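Local coordinates for protein glucose-6-phosphate 1-dehydrogenase (Mycobacterium avium, PDB 4LGV) that probably catalyses the NADP-dependent oxidation of glucose 6-phosphate to 6-phosphogluconolactone, the first step of the oxidative pentose phosphate pathway, at residues A[51-56]-A[411-416]; A[144-149]-A[176-181]; A[334-339]-A[468-473]. One frame throughout, in Å; residues are numbered along the deposited sequence.

Interaction 1: A[51-56]-A[411-416]; sequences LYRLER and EPVRPY. With GOL (glycerol), chain F.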
loop_
_atom_site.group_PDB
_atom_site.type_symbol
_atom_site.label_atom_id
_atom_site.label_comp_id
_atom_site.label_asym_id
_atom_site.label_seq_id
_atom_site.Cartn_x
_atom_site.Cartn_y
_atom_site.Cartn_z
ATOM N N LEU A 51 -33.351 7.850 36.598
ATOM C CA LEU A 51 -34.437 6.937 36.748
ATOM C C LEU A 51 -35.779 7.544 36.291
ATOM O O LEU A 51 -36.599 6.897 35.603
ATOM C CB LEU A 51 -34.550 6.490 38.208
ATOM C CG LEU A 51 -33.381 5.655 38.721
ATOM C CD1 LEU A 51 -33.506 5.441 40.219
ATOM C CD2 LEU A 51 -33.337 4.343 38.012
ATOM N N TYR A 52 -35.990 8.796 36.666
ATOM C CA TYR A 52 -37.182 9.542 36.242
ATOM C C TYR A 52 -37.276 9.568 34.727
ATOM O O TYR A 52 -38.375 9.338 34.144
ATOM C CB TYR A 52 -37.163 10.973 36.831
ATOM C CG TYR A 52 -38.258 11.850 36.331
ATOM C CD1 TYR A 52 -39.515 11.838 36.937
ATOM C CD2 TYR A 52 -38.070 12.692 35.227
ATOM C CE1 TYR A 52 -40.562 12.582 36.414
ATOM C CE2 TYR A 52 -39.111 13.471 34.721
ATOM C CZ TYR A 52 -40.329 13.416 35.323
ATOM O OH TYR A 52 -41.341 14.188 34.826
ATOM N N ARG A 53 -36.158 9.859 34.060
ATOM C CA ARG A 53 -36.175 9.969 32.572
ATOM C C ARG A 53 -36.420 8.620 31.915
ATOM O O ARG A 53 -37.128 8.510 30.920
ATOM C CB ARG A 53 -34.874 10.586 32.049
ATOM C CG ARG A 53 -34.706 12.059 32.417
ATOM C CD ARG A 53 -33.276 12.547 32.207
ATOM N NE ARG A 53 -32.788 12.435 30.831
ATOM C CZ ARG A 53 -32.890 13.384 29.902
ATOM N NH1 ARG A 53 -33.419 14.553 30.165
ATOM N NH2 ARG A 53 -32.410 13.156 28.695
ATOM N N LEU A 54 -35.883 7.567 32.509
ATOM C CA LEU A 54 -36.111 6.229 31.974
ATOM C C LEU A 54 -37.586 5.885 32.149
ATOM O O LEU A 54 -38.201 5.310 31.249
ATOM C CB LEU A 54 -35.206 5.210 32.637
ATOM C CG LEU A 54 -33.703 5.274 32.303
ATOM C CD1 LEU A 54 -32.889 4.481 33.326
ATOM C CD2 LEU A 54 -33.422 4.736 30.928
ATOM N N GLU A 55 -38.168 6.280 33.284
ATOM C CA GLU A 55 -39.603 6.090 33.510
ATOM C C GLU A 55 -40.442 6.844 32.510
ATOM O O GLU A 55 -41.388 6.300 31.953
ATOM C CB GLU A 55 -39.991 6.543 34.911
ATOM C CG GLU A 55 -41.433 6.267 35.280
ATOM C CD GLU A 55 -41.673 4.802 35.441
ATOM O OE1 GLU A 55 -41.172 4.218 36.421
ATOM O OE2 GLU A 55 -42.332 4.218 34.578
ATOM N N ARG A 56 -40.110 8.098 32.272
ATOM C CA ARG A 56 -40.797 8.840 31.237
ATOM C C ARG A 56 -40.770 8.164 29.865
ATOM O O ARG A 56 -41.744 8.203 29.150
ATOM C CB ARG A 56 -40.240 10.272 31.102
ATOM C CG ARG A 56 -41.003 11.104 30.057
ATOM C CD ARG A 56 -40.606 12.570 30.140
ATOM N NE ARG A 56 -39.188 12.753 29.801
ATOM C CZ ARG A 56 -38.357 13.665 30.323
ATOM N NH1 ARG A 56 -38.776 14.544 31.224
ATOM N NH2 ARG A 56 -37.089 13.703 29.902
ATOM N N GLU A 411 -24.812 17.032 27.309
ATOM C CA GLU A 411 -25.423 17.252 28.620
ATOM C C GLU A 411 -25.138 16.000 29.492
ATOM O O GLU A 411 -25.428 14.884 29.070
ATOM C CB GLU A 411 -26.918 17.583 28.531
ATOM C CG GLU A 411 -27.219 19.092 28.475
ATOM C CD GLU A 411 -26.837 19.836 29.766
ATOM O OE1 GLU A 411 -27.250 19.411 30.873
ATOM O OE2 GLU A 411 -26.109 20.851 29.685
ATOM N N PRO A 412 -24.535 16.206 30.688
ATOM C CA PRO A 412 -24.071 15.069 31.523
ATOM C C PRO A 412 -25.150 14.034 31.843
ATOM O O PRO A 412 -24.832 12.873 31.963
ATOM C CB PRO A 412 -23.531 15.733 32.812
ATOM C CG PRO A 412 -23.848 17.193 32.710
ATOM C CD PRO A 412 -24.153 17.509 31.272
ATOM N N VAL A 413 -26.425 14.428 31.937
ATOM C CA VAL A 413 -27.459 13.409 32.229
ATOM C C VAL A 413 -27.557 12.239 31.206
ATOM O O VAL A 413 -27.818 11.093 31.611
ATOM C CB VAL A 413 -28.855 14.009 32.429
ATOM C CG1 VAL A 413 -29.394 14.604 31.130
ATOM C CG2 VAL A 413 -29.779 12.928 32.980
ATOM N N ARG A 414 -27.345 12.538 29.915
ATOM C CA ARG A 414 -27.535 11.574 28.826
ATOM C C ARG A 414 -26.561 10.422 28.902
ATOM O O ARG A 414 -26.967 9.267 28.873
ATOM C CB ARG A 414 -27.419 12.295 27.497
ATOM C CG ARG A 414 -28.603 13.204 27.172
ATOM C CD ARG A 414 -28.380 13.892 25.822
ATOM N NE ARG A 414 -29.383 14.915 25.563
ATOM C CZ ARG A 414 -29.603 15.512 24.388
ATOM N NH1 ARG A 414 -28.904 15.200 23.280
ATOM N NH2 ARG A 414 -30.562 16.419 24.317
ATOM N N PRO A 415 -25.298 10.730 29.095
ATOM C CA PRO A 415 -24.365 9.650 29.326
ATOM C C PRO A 415 -24.676 8.816 30.518
ATOM O O PRO A 415 -24.538 7.587 30.481
ATOM C CB PRO A 415 -23.019 10.356 29.537
ATOM C CG PRO A 415 -23.275 11.832 29.375
ATOM C CD PRO A 415 -24.616 11.995 28.769
ATOM N N TYR A 416 -25.071 9.468 31.581
ATOM C CA TYR A 416 -25.336 8.757 32.798
ATOM C C TYR A 416 -26.513 7.786 32.664
ATOM O O TYR A 416 -26.391 6.606 32.995
ATOM C CB TYR A 416 -25.566 9.762 33.907
ATOM C CG TYR A 416 -25.706 9.090 35.206
ATOM C CD1 TYR A 416 -24.592 8.681 35.930
ATOM C CD2 TYR A 416 -26.951 8.788 35.685
ATOM C CE1 TYR A 416 -24.717 7.997 37.117
ATOM C CE2 TYR A 416 -27.106 8.113 36.891
ATOM C CZ TYR A 416 -25.981 7.717 37.611
ATOM O OH TYR A 416 -26.148 7.092 38.819
HETATM C C1 GOL F . -33.551 16.803 26.808
HETATM O O1 GOL F . -34.547 15.825 27.148
HETATM C C2 GOL F . -32.422 16.550 27.791
HETATM O O2 GOL F . -31.580 15.590 27.205
HETATM C C3 GOL F . -31.563 17.730 28.117
HETATM O O3 GOL F . -30.326 17.202 28.613
#

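Interaction 2: A[144-149]-A[176-181]; sequences IVENLA and NARLRA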
loop_
_atom_site.group_PDB
_atom_site.type_symbol
_atom_site.label_atom_id
_atom_site.label_comp_id
_atom_site.label_asym_id
_atom_site.label_seq_id
_atom_site.Cartn_x
_atom_site.Cartn_y
_atom_site.Cartn_z
ATOM N N ILE A 144 -19.423 -4.715 50.808
ATOM C CA ILE A 144 -20.780 -4.946 50.336
ATOM C C ILE A 144 -20.857 -6.238 49.513
ATOM O O ILE A 144 -21.737 -7.082 49.699
ATOM C CB ILE A 144 -21.264 -3.757 49.477
ATOM C CG1 ILE A 144 -21.490 -2.540 50.356
ATOM C CG2 ILE A 144 -22.560 -4.118 48.757
ATOM C CD1 ILE A 144 -21.655 -1.240 49.610
ATOM N N VAL A 145 -19.945 -6.378 48.571
ATOM C CA VAL A 145 -19.942 -7.537 47.664
ATOM C C VAL A 145 -19.646 -8.835 48.442
ATOM O O VAL A 145 -20.256 -9.887 48.216
ATOM C CB VAL A 145 -18.911 -7.315 46.554
ATOM C CG1 VAL A 145 -18.617 -8.610 45.825
ATOM C CG2 VAL A 145 -19.429 -6.298 45.556
ATOM N N GLU A 146 -18.732 -8.747 49.386
ATOM C CA GLU A 146 -18.432 -9.895 50.272
ATOM C C GLU A 146 -19.643 -10.264 51.108
ATOM O O GLU A 146 -19.914 -11.432 51.315
ATOM C CB GLU A 146 -17.229 -9.590 51.149
ATOM C CG GLU A 146 -15.932 -9.760 50.361
ATOM C CD GLU A 146 -14.728 -9.051 50.958
ATOM O OE1 GLU A 146 -14.850 -8.404 52.012
ATOM O OE2 GLU A 146 -13.652 -9.125 50.322
ATOM N N ASN A 147 -20.398 -9.269 51.555
ATOM C CA ASN A 147 -21.632 -9.525 52.291
ATOM C C ASN A 147 -22.750 -10.063 51.424
ATOM O O ASN A 147 -23.541 -10.904 51.871
ATOM C CB ASN A 147 -22.107 -8.262 53.015
ATOM C CG ASN A 147 -21.564 -8.169 54.446
ATOM O OD1 ASN A 147 -21.969 -8.931 55.317
ATOM N ND2 ASN A 147 -20.573 -7.315 54.656
ATOM N N LEU A 148 -22.817 -9.603 50.176
ATOM C CA LEU A 148 -23.795 -10.160 49.242
ATOM C C LEU A 148 -23.485 -11.637 48.999
ATOM O O LEU A 148 -24.404 -12.476 49.014
ATOM C CB LEU A 148 -23.813 -9.408 47.931
ATOM C CG LEU A 148 -24.363 -8.001 48.064
ATOM C CD1 LEU A 148 -24.051 -7.209 46.810
ATOM C CD2 LEU A 148 -25.852 -8.042 48.297
ATOM N N ALA A 149 -22.203 -11.946 48.851
ATOM C CA ALA A 149 -21.767 -13.344 48.724
ATOM C C ALA A 149 -22.164 -14.206 49.951
ATOM O O ALA A 149 -22.772 -15.262 49.782
ATOM C CB ALA A 149 -20.256 -13.426 48.488
ATOM N N ASN A 176 -9.727 -5.133 42.777
ATOM C CA ASN A 176 -10.130 -6.152 41.831
ATOM C C ASN A 176 -10.036 -7.599 42.323
ATOM O O ASN A 176 -10.875 -8.430 41.988
ATOM C CB ASN A 176 -9.291 -6.025 40.582
ATOM C CG ASN A 176 -9.963 -6.637 39.417
ATOM O OD1 ASN A 176 -11.030 -6.172 39.024
ATOM N ND2 ASN A 176 -9.380 -7.702 38.859
ATOM N N ALA A 177 -8.972 -7.903 43.059
ATOM C CA ALA A 177 -8.759 -9.260 43.598
ATOM C C ALA A 177 -9.877 -9.601 44.562
ATOM O O ALA A 177 -10.380 -10.717 44.547
ATOM C CB ALA A 177 -7.390 -9.387 44.309
ATOM N N ARG A 178 -10.289 -8.628 45.375
ATOM C CA ARG A 178 -11.372 -8.870 46.320
ATOM C C ARG A 178 -12.730 -9.107 45.624
ATOM O O ARG A 178 -13.469 -10.006 46.005
ATOM C CB ARG A 178 -11.443 -7.732 47.307
ATOM C CG ARG A 178 -10.216 -7.678 48.216
ATOM C CD ARG A 178 -10.400 -6.643 49.309
ATOM N NE ARG A 178 -11.402 -7.073 50.278
ATOM C CZ ARG A 178 -11.789 -6.358 51.335
ATOM N NH1 ARG A 178 -11.276 -5.149 51.582
ATOM N NH2 ARG A 178 -12.720 -6.844 52.144
ATOM N N LEU A 179 -13.006 -8.367 44.563
ATOM C CA LEU A 179 -14.229 -8.584 43.779
ATOM C C LEU A 179 -14.216 -9.928 43.025
ATOM O O LEU A 179 -15.216 -10.649 43.009
ATOM C CB LEU A 179 -14.455 -7.427 42.786
ATOM C CG LEU A 179 -14.533 -6.013 43.376
ATOM C CD1 LEU A 179 -14.829 -4.989 42.307
ATOM C CD2 LEU A 179 -15.574 -5.942 44.464
ATOM N N ARG A 180 -13.089 -10.242 42.403
ATOM C CA ARG A 180 -12.993 -11.449 41.573
ATOM C C ARG A 180 -12.979 -12.741 42.419
ATOM O O ARG A 180 -13.255 -13.817 41.920
ATOM C CB ARG A 180 -11.771 -11.376 40.665
ATOM C CG ARG A 180 -11.880 -10.322 39.580
ATOM C CD ARG A 180 -12.861 -10.708 38.449
ATOM N NE ARG A 180 -13.020 -12.178 38.266
ATOM C CZ ARG A 180 -12.233 -12.989 37.559
ATOM N NH1 ARG A 180 -11.195 -12.540 36.884
ATOM N NH2 ARG A 180 -12.501 -14.280 37.536
ATOM N N ALA A 181 -12.708 -12.619 43.708
ATOM C CA ALA A 181 -12.843 -13.765 44.577
ATOM C C ALA A 181 -14.295 -14.270 44.600
ATOM O O ALA A 181 -14.512 -15.434 44.839
ATOM C CB ALA A 181 -12.399 -13.410 46.006
#

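Interaction 3: A[334-339]-A[468-473]; sequences PIFLRA and QALVHG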
loop_
_atom_site.group_PDB
_atom_site.type_symbol
_atom_site.label_atom_id
_atom_site.label_comp_id
_atom_site.label_asym_id
_atom_site.label_seq_id
_atom_site.Cartn_x
_atom_site.Cartn_y
_atom_site.Cartn_z
ATOM N N PRO A 334 3.880 9.846 16.695
ATOM C CA PRO A 334 3.699 10.413 17.983
ATOM C C PRO A 334 2.242 10.736 18.279
ATOM O O PRO A 334 1.540 11.257 17.417
ATOM C CB PRO A 334 4.524 11.741 17.922
ATOM C CG PRO A 334 5.318 11.676 16.642
ATOM C CD PRO A 334 4.516 10.777 15.757
ATOM N N ILE A 335 1.826 10.442 19.506
ATOM C CA ILE A 335 0.496 10.713 19.963
ATOM C C ILE A 335 0.566 11.712 21.126
ATOM O O ILE A 335 1.155 11.430 22.155
ATOM C CB ILE A 335 -0.162 9.396 20.399
ATOM C CG1 ILE A 335 -0.152 8.408 19.232
ATOM C CG2 ILE A 335 -1.564 9.647 20.910
ATOM C CD1 ILE A 335 -0.589 6.995 19.566
ATOM N N PHE A 336 -0.008 12.892 20.930
ATOM C CA PHE A 336 -0.029 13.912 21.945
ATOM C C PHE A 336 -1.443 14.035 22.498
ATOM O O PHE A 336 -2.429 14.028 21.760
ATOM C CB PHE A 336 0.447 15.271 21.380
ATOM C CG PHE A 336 1.904 15.289 20.975
ATOM C CD1 PHE A 336 2.884 15.453 21.919
ATOM C CD2 PHE A 336 2.265 15.144 19.681
ATOM C CE1 PHE A 336 4.233 15.442 21.574
ATOM C CE2 PHE A 336 3.591 15.157 19.304
ATOM C CZ PHE A 336 4.588 15.318 20.254
ATOM N N LEU A 337 -1.513 14.212 23.804
ATOM C CA LEU A 337 -2.767 14.288 24.492
ATOM C C LEU A 337 -2.766 15.475 25.461
ATOM O O LEU A 337 -1.773 15.704 26.132
ATOM C CB LEU A 337 -2.950 13.003 25.222
ATOM C CG LEU A 337 -4.237 12.825 25.963
ATOM C CD1 LEU A 337 -4.514 11.325 26.031
ATOM C CD2 LEU A 337 -4.141 13.460 27.345
ATOM N N ARG A 338 -3.867 16.237 25.476
ATOM C CA ARG A 338 -4.048 17.310 26.423
ATOM C C ARG A 338 -5.463 17.292 26.932
ATOM O O ARG A 338 -6.426 17.056 26.179
ATOM C CB ARG A 338 -3.710 18.665 25.836
ATOM C CG ARG A 338 -4.606 19.115 24.719
ATOM C CD ARG A 338 -4.188 20.476 24.183
ATOM N NE ARG A 338 -4.952 20.790 22.972
ATOM C CZ ARG A 338 -4.950 21.957 22.358
ATOM N NH1 ARG A 338 -4.218 22.950 22.832
ATOM N NH2 ARG A 338 -5.698 22.153 21.275
ATOM N N ALA A 339 -5.579 17.456 28.243
ATOM C CA ALA A 339 -6.877 17.476 28.916
ATOM C C ALA A 339 -6.836 18.480 30.064
ATOM O O ALA A 339 -5.851 18.562 30.782
ATOM C CB ALA A 339 -7.208 16.109 29.429
ATOM N N GLN A 468 3.019 23.887 24.824
ATOM C CA GLN A 468 3.445 24.216 23.453
ATOM C C GLN A 468 4.809 23.609 23.149
ATOM O O GLN A 468 5.083 23.154 22.037
ATOM C CB GLN A 468 3.496 25.743 23.220
ATOM C CG GLN A 468 2.179 26.499 23.477
ATOM C CD GLN A 468 1.029 25.983 22.624
ATOM O OE1 GLN A 468 1.112 25.998 21.397
ATOM N NE2 GLN A 468 -0.053 25.513 23.266
ATOM N N ALA A 469 5.682 23.606 24.143
ATOM C CA ALA A 469 7.055 23.108 23.946
ATOM C C ALA A 469 7.041 21.592 23.681
ATOM O O ALA A 469 7.893 21.070 22.974
ATOM C CB ALA A 469 7.938 23.448 25.130
ATOM N N LEU A 470 6.083 20.895 24.262
ATOM C CA LEU A 470 5.928 19.459 24.021
ATOM C C LEU A 470 5.934 19.050 22.534
ATOM O O LEU A 470 6.518 18.046 22.169
ATOM C CB LEU A 470 4.584 19.012 24.607
ATOM C CG LEU A 470 4.529 17.704 25.352
ATOM C CD1 LEU A 470 5.670 17.652 26.340
ATOM C CD2 LEU A 470 3.203 17.528 26.046
ATOM N N VAL A 471 5.264 19.850 21.713
ATOM C CA VAL A 471 5.108 19.575 20.294
ATOM C C VAL A 471 6.084 20.390 19.410
ATOM O O VAL A 471 5.875 20.516 18.204
ATOM C CB VAL A 471 3.640 19.829 19.855
ATOM C CG1 VAL A 471 2.685 18.978 20.672
ATOM C CG2 VAL A 471 3.260 21.303 19.981
ATOM N N HIS A 472 7.164 20.901 20.009
ATOM C CA HIS A 472 8.051 21.856 19.327
ATOM C C HIS A 472 8.639 21.435 17.977
ATOM O O HIS A 472 8.558 22.206 17.019
ATOM C CB HIS A 472 9.085 22.527 20.327
ATOM C CG HIS A 472 10.513 22.134 20.113
ATOM N ND1 HIS A 472 11.427 22.890 19.399
ATOM C CD2 HIS A 472 11.190 21.054 20.558
ATOM C CE1 HIS A 472 12.602 22.281 19.413
ATOM N NE2 HIS A 472 12.483 21.165 20.110
ATOM N N GLY A 473 9.172 20.230 17.853
ATOM C CA GLY A 473 9.602 19.719 16.532
ATOM C C GLY A 473 8.507 19.009 15.720
ATOM O O GLY A 473 8.788 18.383 14.692
#

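Interaction 1: A[51-56]-A[411-416]
The seam between the nucleotide-binding domain and the C-terminal domain is bridged here by R53 of helix 41-56, which reaches V413 and R414 of helix 413-424. The aliphatic part of R53 makes the closest approach, its CD lying 3.6 Å from V413 CG2. The chain then bends at chi3 (60°), and the other methyl, V413 CG1, stands over one face of the guanidinium, 3.9 Å above its centre. A branched valine suits this place because one methyl can meet the methylenes while the second covers the flat cationic group.

Helix 41-56 follows strand 32-36, the first strand of the Rossmann fold, so the arginine projects from that domain's first beta-alpha unit towards the other domain. Its charge is probably balanced mainly outside the two segments, by salt bridges from NE to E417 and from NH1 to E90. A glycerol, probably from the crystallisation liquor, lies between the two arginines. Its O2 accepts from R53 NH2 at 3.0 Å and, near the plane of the R414 guanidinium, from R414 NE at 2.8 Å and R414 NH2 at 3.2 Å. R53 NH1 adds a weak bond to glycerol O1. The like charges are kept from touching, with R53 NH2 and R414 NE 4.7 Å apart, and the shared hydroxyl probably eases their proximity. R414, extended from CG to NE and largely exposed, also binds the backbone oxygen of D408 through NH1. Buried V413 packs further on M46 and R49, back on helix 41-56.

Interaction 2: A[144-149]-A[176-181]
The carboxylate of E146 meets the guanidinium of R178 edge to edge, with their planes turned 36° apart; the grip is side-on, through NE and NH2, and the two stronger bonds run one from each nitrogen to a different oxygen. R178 NH2 donates to E146 OE1 over 2.6 Å, using the syn lone pair of that oxygen, although OE1 is tilted somewhat from the guanidinium plane. R178 NE donates to E146 OE2 over 3.0 Å, with OE2 near the guanidinium plane and the nitrogen on the syn side of the oxygen, 21° out of the carboxylate plane. A weak third bond joins R178 NH2 to E146 OE2. Two nitrogens engaging two oxygens restrict the rotation of both flat groups, despite the twist between them.

The two side chains cross at about a right angle. E146 runs out extended beyond CG, whereas R178 turns at chi3 (70°), which brings its NE-NH2 edge round to the acid. Long, flexible residues suit this outer edge of the helix pair, where the R178 side is exposed to solvent.

Deeper in, the polar chemistry gives way to V145 and L179, the nearest pair of the two backbones, with CA atoms 7.0 Å apart. V145 CG2 touches L179 CD2 at 4.0 Å, a contact between single methyl groups for which compact apolar side chains are well suited.

Helices 141-150 and 169-180 follow the adjacent parallel strands 130-134 and 158-162 of the Rossmann sheet. L179 rests on I188 of strand 188-191, I144 and L148 reach L134 and Y132 of strand 130-134, and V145 also touches V182 in the loop that follows helix 169-180.

Interaction 3: A[334-339]-A[468-473]
F336, on strand 335-340, offers one ring face to V471, and this is the tight part of the contact. V471 CG1 stands 3.7 Å from the ring centroid, 10° off the normal, a CH-pi contact made almost directly over the centre of the aromatic face. With CG1 of V471 anti to its carbonyl carbon (chi1 -57°), that single methyl does the touching, and the two side chains cross obliquely. The backbone oxygen of L470 belongs to this close-packed part too, approaching the ring obliquely and lying 3.5 Å from F336 CE1. Phenylalanine suits the site because it presents a broad apolar face from a strand, and valine because its methyl stands close to the backbone and can settle on that face.

Beside this CH-pi contact the packing becomes looser at the L470 side chain, whose CG is 4.4 Å from F336 CE1, so the leucine only grazes the ring. L470 is partly exposed, and beyond it Q468 and H472 lie at the surface, the histidine being poorly ordered. The contact thus grades from a buried ring to solvent within a few residues. R338, on the same face of the strand as F336, directs its polar end elsewhere, its NE bonding to T228 OG1.

W477, in the loop that follows, touches F336, R338 and Q468 on this side of the C-terminal domain's large mixed sheet. Within that sheet, strand 335-340 lies between strand 222-230, its parallel neighbour, and strand 318-323, its antiparallel one; L470 also rests on A320 of the latter. On the other face of the strand, L337 and A339 pack against helix 246-264.

How the interactions relate
The three contacts occupy separate places: interaction 1 joins the two domains, interaction 2 lies within the Rossmann domain and interaction 3 within the C-terminal domain. No helix or strand is shared among them. Interaction 3 is the buried one and wholly apolar in its side-chain chemistry; the other two are partly buried. All three use a valine, but only in interactions 1 and 2 does an arginine take part in the contact. R178 of interaction 2 is answered by an acid directly across the contact, R53 of interaction 1 by E417 and E90, outside the two segments. Along the chain, interaction 2 is nested inside the loop closed by interaction 1, whereas interactions 1 and 3 cross.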